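Local coordinates for protein histone deacetylase complex subunit SAP18 (PDB 4A6Q) that enhances SIN3-HDAC1-mediated transcriptional repression and serves as an auxiliary component of the exon junction complex deposited at mRNA splice junctions, at residues D118-L122 and Q123-F127; H41-D44 and E45-R48. All coordinates share one frame; numbering follows the deposited sequence. Where two conformers were deposited one is given.

Contact 1 (D118-L122 and Q123-F127)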
ATOM      1  N   ASP A 118     -10.216  -3.855   4.651  1.00 12.13           N
ATOM      2  CA  ASP A 118     -10.337  -4.581   3.392  1.00 11.20           C
ATOM      3  C   ASP A 118     -10.577  -3.657   2.190  1.00 11.43           C
ATOM      4  O   ASP A 118     -10.071  -3.926   1.083  1.00 14.32           O
ATOM      5  CB  ASP A 118     -11.487  -5.583   3.453  1.00 13.65           C
ATOM      6  CG  ASP A 118     -11.192  -6.746   4.357  1.00 17.17           C
ATOM      7  OD1 ASP A 118     -10.092  -6.828   4.928  1.00 16.40           O
ATOM      8  OD2 ASP A 118     -12.097  -7.601   4.447  1.00 16.58           O
ATOM      9  N   SER A 119     -11.355  -2.610   2.410  1.00 12.22           N
ATOM     10  CA  SER A 119     -11.719  -1.693   1.324  0.50 13.93           C
ATOM     11  C   SER A 119     -10.843  -0.445   1.279  1.00 13.45           C
ATOM     12  O   SER A 119     -11.147   0.517   0.551  1.00 15.03           O
ATOM     13  CB  SER A 119     -13.177  -1.260   1.475  0.50 17.14           C
ATOM     14  OG  SER A 119     -13.329  -0.452   2.623  0.50 18.76           O
HETATM   15  N   MSE A 120      -9.793  -0.418   2.076  1.00 10.77           N
HETATM   16  CA  MSE A 120      -8.863   0.684   2.022  1.00 10.35           C
HETATM   17  C   MSE A 120      -8.162   0.766   0.670  1.00 10.13           C
HETATM   18  O   MSE A 120      -7.593  -0.210   0.188  1.00 11.25           O
HETATM   19  CB  MSE A 120      -7.824   0.551   3.139  1.00 11.38           C
HETATM   20  CG  MSE A 120      -6.751   1.614   3.057  1.00  9.56           C
HETATM   21 SE   MSE A 120      -5.454   1.382   4.447  1.00 28.14          SE
HETATM   22  CE  MSE A 120      -6.553   1.871   5.928  1.00 13.81           C
ATOM     23  N   THR A 121      -8.168   1.959   0.074  1.00 11.98           N
ATOM     24  CA  THR A 121      -7.620   2.122  -1.262  1.00 11.63           C
ATOM     25  C   THR A 121      -6.291   2.826  -1.274  1.00  9.68           C
ATOM     26  O   THR A 121      -5.915   3.557  -0.338  1.00 12.05           O
ATOM     27  CB  THR A 121      -8.544   3.003  -2.122  1.00 10.79           C
ATOM     28  OG1 THR A 121      -8.664   4.275  -1.514  1.00 14.42           O
ATOM     29  CG2 THR A 121      -9.930   2.374  -2.275  1.00 12.83           C
ATOM     30  N   LEU A 122      -5.549   2.606  -2.356  1.00 10.16           N
ATOM     31  CA  LEU A 122      -4.316   3.367  -2.550  1.00 11.06           C
ATOM     32  C   LEU A 122      -4.547   4.876  -2.460  1.00 12.18           C
ATOM     33  O   LEU A 122      -3.795   5.598  -1.767  1.00 13.18           O
ATOM     34  CB  LEU A 122      -3.666   3.005  -3.886  1.00 12.13           C
ATOM     35  CG  LEU A 122      -3.217   1.550  -4.060  1.00 13.94           C
ATOM     36  CD1 LEU A 122      -2.776   1.350  -5.503  1.00 15.17           C
ATOM     37  CD2 LEU A 122      -2.094   1.133  -3.125  1.00 15.38           C
ATOM     38  N   GLN A 123      -5.576   5.374  -3.120  1.00 11.86           N
ATOM     39  CA  GLN A 123      -5.806   6.825  -3.100  1.00 11.71           C
ATOM     40  C   GLN A 123      -6.124   7.393  -1.707  1.00 13.74           C
ATOM     41  O   GLN A 123      -5.709   8.521  -1.383  1.00 14.65           O
ATOM     42  CB  GLN A 123      -6.848   7.232  -4.143  1.00 11.69           C
ATOM     43  CG  GLN A 123      -8.232   6.669  -3.848  1.00 14.08           C
ATOM     44  CD  GLN A 123      -9.225   6.879  -4.949  1.00 17.61           C
ATOM     45  OE1 GLN A 123      -8.889   7.422  -6.016  1.00 17.50           O
ATOM     46  NE2 GLN A 123     -10.462   6.436  -4.716  1.00 15.66           N
ATOM     47  N   SER A 124      -6.802   6.603  -0.879  1.00 12.90           N
ATOM     48  CA  SER A 124      -7.138   7.055   0.469  1.00 12.58           C
ATOM     49  C   SER A 124      -5.874   7.286   1.291  1.00 15.03           C
ATOM     50  O   SER A 124      -5.877   8.059   2.254  1.00 16.22           O
ATOM     51  CB  SER A 124      -8.073   6.078   1.194  1.00 12.66           C
ATOM     52  OG  SER A 124      -7.427   4.868   1.555  1.00 13.75           O
ATOM     53  N   GLN A 125      -4.797   6.596   0.904  1.00 14.16           N
ATOM     54  CA  GLN A 125      -3.553   6.684   1.684  1.00 11.93           C
ATOM     55  C   GLN A 125      -2.524   7.597   1.013  1.00 15.07           C
ATOM     56  O   GLN A 125      -1.354   7.591   1.385  1.00 20.09           O
ATOM     57  CB  GLN A 125      -2.975   5.286   1.904  1.00 12.47           C
ATOM     58  CG  GLN A 125      -3.953   4.331   2.528  1.00 12.44           C
ATOM     59  CD  GLN A 125      -4.417   4.819   3.868  1.00 16.15           C
ATOM     60  OE1 GLN A 125      -3.584   5.017   4.777  1.00 16.91           O
ATOM     61  NE2 GLN A 125      -5.733   5.046   4.022  1.00 17.54           N
ATOM     62  N   LYS A 126      -2.974   8.369   0.025  1.00 14.22           N
ATOM     63  CA  LYS A 126      -2.139   9.294  -0.758  1.00 17.16           C
ATOM     64  C   LYS A 126      -0.938   8.640  -1.415  1.00 18.57           C
ATOM     65  O   LYS A 126       0.136   9.224  -1.537  1.00 20.75           O
ATOM     66  CB  LYS A 126      -1.746  10.475   0.095  1.00 25.49           C
ATOM     67  CG  LYS A 126      -2.983  11.070   0.701  1.00 32.28           C
ATOM     68  CD  LYS A 126      -3.083  12.484   0.386  1.00 42.32           C
ATOM     69  CE  LYS A 126      -2.239  13.177   1.358  1.00 48.69           C
ATOM     70  NZ  LYS A 126      -2.305  14.642   1.122  1.00 53.88           N
ATOM     71  N   PHE A 127      -1.137   7.414  -1.844  1.00 16.18           N
ATOM     72  CA  PHE A 127      -0.181   6.721  -2.696  1.00 14.55           C
ATOM     73  C   PHE A 127       0.075   7.569  -3.931  1.00 17.95           C
ATOM     74  O   PHE A 127      -0.849   8.193  -4.475  1.00 18.10           O
ATOM     75  CB  PHE A 127      -0.774   5.361  -3.113  1.00 14.31           C
ATOM     76  CG  PHE A 127       0.123   4.592  -4.008  1.00 13.48           C
ATOM     77  CD1 PHE A 127       1.139   3.811  -3.496  1.00 15.52           C
ATOM     78  CD2 PHE A 127      -0.060   4.666  -5.386  1.00 20.00           C
ATOM     79  CE1 PHE A 127       1.977   3.106  -4.353  1.00 18.41           C
ATOM     80  CE2 PHE A 127       0.759   3.988  -6.224  1.00 19.65           C
ATOM     81  CZ  PHE A 127       1.777   3.217  -5.711  1.00 16.65           C
TER
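Met120, a selenomethionine, crosses the side chain of Gln125 at about a right angle, its SE 3.6 Å from Gln125 CD. The Gln125 chain is bent (chi2 -60°), and its amide turns back to give an NE2 bond to Ser124 OG. Thr121 meets Ser124 twice: Thr121 OG1 accepts from Ser124 N at 3.0 Å, and Thr121 O accepts from Ser124 OG at 2.8 Å. With the weak bonds of Thr121 O to the N atoms of Ser124 and Gln125, this fits an ST motif. Thr121 OG1 is also hydrogen-bonded to Glu17. Leu122 O takes Gln125 N at 3.0 Å and Phe127 N at 3.2 Å, the two donors arriving from opposite faces of the carbonyl plane. The bond from Phe127 N, together with that from Lys126 N to Gln123 O and the positive phi of Lys126 (55°), defines a Schellman motif. Its apolar pair is present too: Leu122 CB lies 3.8 Å from Phe127 CB, and Leu122 CD2 sits over one ring face, offset toward the rim. The turn is thus held both by its own bonds and by others to Glu17, Met62, Ala64 and Leu66, with Leu122, on Ala64, and Phe127, on Ile91, forming its apolar side.

Contact 2 (H41-D44 and E45-R48)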
ATOM      1  N   HIS A  41      10.452  -4.743   4.860  1.00 11.84           N
ATOM      2  CA  HIS A  41      11.786  -4.449   4.415  1.00 11.85           C
ATOM      3  C   HIS A  41      12.302  -3.201   5.144  1.00 15.40           C
ATOM      4  O   HIS A  41      11.542  -2.272   5.435  1.00 15.05           O
ATOM      5  CB  HIS A  41      11.831  -4.184   2.896  1.00 14.69           C
ATOM      6  CG  HIS A  41      11.725  -5.417   2.049  1.00 11.54           C
ATOM      7  ND1 HIS A  41      10.585  -5.747   1.353  1.00 12.96           N
ATOM      8  CD2 HIS A  41      12.643  -6.369   1.747  1.00 15.10           C
ATOM      9  CE1 HIS A  41      10.796  -6.867   0.676  1.00 14.48           C
ATOM     10  NE2 HIS A  41      12.023  -7.276   0.920  1.00 13.52           N
ATOM     11  N   ARG A  42      13.590  -3.206   5.434  1.00 16.85           N
ATOM     12  CA  ARG A  42      14.227  -2.040   6.024  1.00 17.96           C
ATOM     13  C   ARG A  42      14.509  -0.997   4.946  1.00 17.03           C
ATOM     14  O   ARG A  42      14.657  -1.339   3.774  1.00 16.26           O
ATOM     15  CB  ARG A  42      15.522  -2.458   6.698  1.00 23.40           C
ATOM     16  CG  ARG A  42      15.272  -3.377   7.875  1.00 22.32           C
ATOM     17  CD  ARG A  42      16.572  -3.716   8.574  1.00 29.78           C
ATOM     18  NE  ARG A  42      17.560  -3.981   7.545  1.00 31.27           N
ATOM     19  CZ  ARG A  42      17.610  -5.096   6.828  1.00 30.08           C
ATOM     20  NH1 ARG A  42      16.770  -6.094   7.074  1.00 33.91           N
ATOM     21  NH2 ARG A  42      18.522  -5.222   5.891  1.00 27.21           N
HETATM   22  N   MSE A  43      14.603   0.272   5.339  1.00 15.17           N
HETATM   23  CA  MSE A  43      14.831   1.330   4.335  1.00 16.43           C
HETATM   24  C   MSE A  43      16.219   1.259   3.707  1.00 17.53           C
HETATM   25  O   MSE A  43      16.411   1.721   2.573  1.00 19.15           O
HETATM   26  CB  MSE A  43      14.521   2.709   4.916  1.00 17.28           C
HETATM   27  CG  MSE A  43      13.068   2.886   5.313  1.00 14.11           C
HETATM   28 SE   MSE A  43      12.003   2.643   3.741  1.00 30.81          SE
HETATM   29  CE  MSE A  43      11.486   0.799   4.006  1.00 12.94           C
ATOM     30  N   ASP A  44      17.175   0.633   4.403  1.00 18.21           N
ATOM     31  CA  ASP A  44      18.477   0.387   3.789  1.00 22.45           C
ATOM     32  C   ASP A  44      18.390  -0.538   2.571  1.00 24.36           C
ATOM     33  O   ASP A  44      19.287  -0.555   1.733  1.00 29.12           O
ATOM     34  CB  ASP A  44      19.524  -0.097   4.821  1.00 23.67           C
ATOM     35  CG  ASP A  44      19.033  -1.272   5.658  1.00 36.27           C
ATOM     36  OD1 ASP A  44      18.312  -1.030   6.650  1.00 40.58           O
ATOM     37  OD2 ASP A  44      19.384  -2.429   5.347  1.00 41.43           O
ATOM     38  N   GLU A  45      17.303  -1.294   2.454  1.00 21.06           N
ATOM     39  CA  GLU A  45      17.125  -2.177   1.310  1.00 20.89           C
ATOM     40  C   GLU A  45      16.591  -1.403   0.096  1.00 22.13           C
ATOM     41  O   GLU A  45      16.478  -1.963  -0.986  1.00 24.04           O
ATOM     42  CB  GLU A  45      16.191  -3.360   1.645  1.00 19.92           C
ATOM     43  CG  GLU A  45      16.704  -4.316   2.751  1.00 19.83           C
ATOM     44  CD  GLU A  45      15.791  -5.509   3.010  1.00 23.47           C
ATOM     45  OE1 GLU A  45      15.857  -6.480   2.226  1.00 32.90           O
ATOM     46  OE2 GLU A  45      15.003  -5.473   3.985  1.00 22.24           O
ATOM     47  N   PHE A  46      16.247  -0.130   0.293  1.00 19.75           N
ATOM     48  CA  PHE A  46      15.785   0.739  -0.801  1.00 18.46           C
ATOM     49  C   PHE A  46      16.761   1.892  -1.095  1.00 25.58           C
ATOM     50  O   PHE A  46      16.448   2.825  -1.853  1.00 26.08           O
ATOM     51  CB  PHE A  46      14.370   1.283  -0.498  1.00 13.75           C
ATOM     52  CG  PHE A  46      13.298   0.245  -0.589  1.00 15.09           C
ATOM     53  CD1 PHE A  46      12.676  -0.018  -1.801  1.00 16.49           C
ATOM     54  CD2 PHE A  46      12.894  -0.483   0.534  1.00 17.53           C
ATOM     55  CE1 PHE A  46      11.707  -0.959  -1.911  1.00 15.83           C
ATOM     56  CE2 PHE A  46      11.925  -1.431   0.416  1.00 19.73           C
ATOM     57  CZ  PHE A  46      11.330  -1.681  -0.795  1.00 16.17           C
ATOM     58  N   SER A  47      17.959   1.810  -0.521  1.00 23.49           N
ATOM     59  CA  SER A  47      18.919   2.896  -0.625  1.00 22.27           C
ATOM     60  C   SER A  47      19.894   2.714  -1.788  1.00 23.67           C
ATOM     61  O   SER A  47      19.979   1.643  -2.389  1.00 21.67           O
ATOM     62  CB  SER A  47      19.723   2.976   0.664  1.00 28.54           C
ATOM     63  OG  SER A  47      20.526   1.814   0.798  1.00 28.52           O
ATOM     64  N   ARG A  48      20.628   3.784  -2.076  1.00 23.97           N
ATOM     65  CA  ARG A  48      21.719   3.773  -3.053  1.00 28.53           C
ATOM     66  C   ARG A  48      21.294   3.265  -4.412  1.00 29.97           C
ATOM     67  O   ARG A  48      22.072   2.599  -5.097  1.00 33.48           O
ATOM     68  CB  ARG A  48      22.905   2.944  -2.527  1.00 32.37           C
ATOM     69  CG  ARG A  48      23.644   3.574  -1.356  1.00 36.62           C
ATOM     70  CD  ARG A  48      24.647   2.602  -0.724  1.00 42.04           C
ATOM     71  NE  ARG A  48      24.020   1.731   0.272  1.00 46.12           N
ATOM     72  CZ  ARG A  48      24.060   0.399   0.243  1.00 50.45           C
ATOM     73  NH1 ARG A  48      24.703  -0.229  -0.740  1.00 50.48           N
ATOM     74  NH2 ARG A  48      23.458  -0.305   1.199  1.00 51.24           N
TER
HETATM   75  O   HOH W   1      14.936  -8.543   0.871  1.00 25.61           O
HETATM   76  O   HOH W   2      21.054  -0.885  -0.931  1.00 45.60           O
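Arg42 and Glu45 bond reciprocally: Arg42 N gives to Glu45 OE2 at 3.0 Å, met on the anti side of the carboxylate, and Glu45 N gives to Arg42 O, also at 3.0 Å. The extended Glu45 chain (chi2 -177°) brings its carboxylate to the edge of the His41 ring, Glu45 OE1 lying 3.3 Å from His41 CD2. On the buried side, Phe46 makes the tight part. His41 CB meets the ring edge at Phe46 CE2, 3.7 Å away, Met43 CE (selenomethionine) approaches Phe46 CD2 at 4.0 Å, and Phe46 N bonds to Met43 O. The outer side is looser and charged. Arg42 grips Asp44 side-on through NE and NH2, NH2 lying 3.0 Å from Asp44 OD2, while Glu45 OE2 stands well out of the guanidinium plane in a long salt bridge of charges alone, no N-H directed at it. Water 1 donates to Glu45 OE1 and accepts a weak bond from His41 NE2; water 2 joins Asp44 O to Ser47 O, and Ser47 OG donates to Asp44 O at 2.8 Å. With an alanine in place of Glu45 the carboxylate is gone, and Arg42 N would probably be left without this acceptor and the guanidinium with less charge beside it. The turn lies between strands 28-35 and 56-60; His41 ND1 bonds Asp134, Met43 rests on strands 86-94 and 101-110, and Phe46 meets Phe33 edge-to-face and also Tyr132.

Overall arrangement
Contact 2 precedes contact 1 along the chain, and the two do not touch: their centres are 23 Å apart and their nearest atoms about 11 Å. Contact 1 is partly buried, its centre 7 Å from that of the chain, whereas contact 2 is a surface turn at 17 Å. Both occupy loops of the ubiquitin-like fold and pack on strands 86-94 and 101-110, but through different residues: Ile91 and Ile106 for contact 1, Val92, Tyr101 and Val103 for contact 2. Contact 1 also borders helix 66-76. Chemistry follows place: 118-127 joins backbone and neutral side-chain bonds to an apolar Leu122-Phe127 pair, while 41-48 combines an aromatic underside with an outward salt-bridge network and waters.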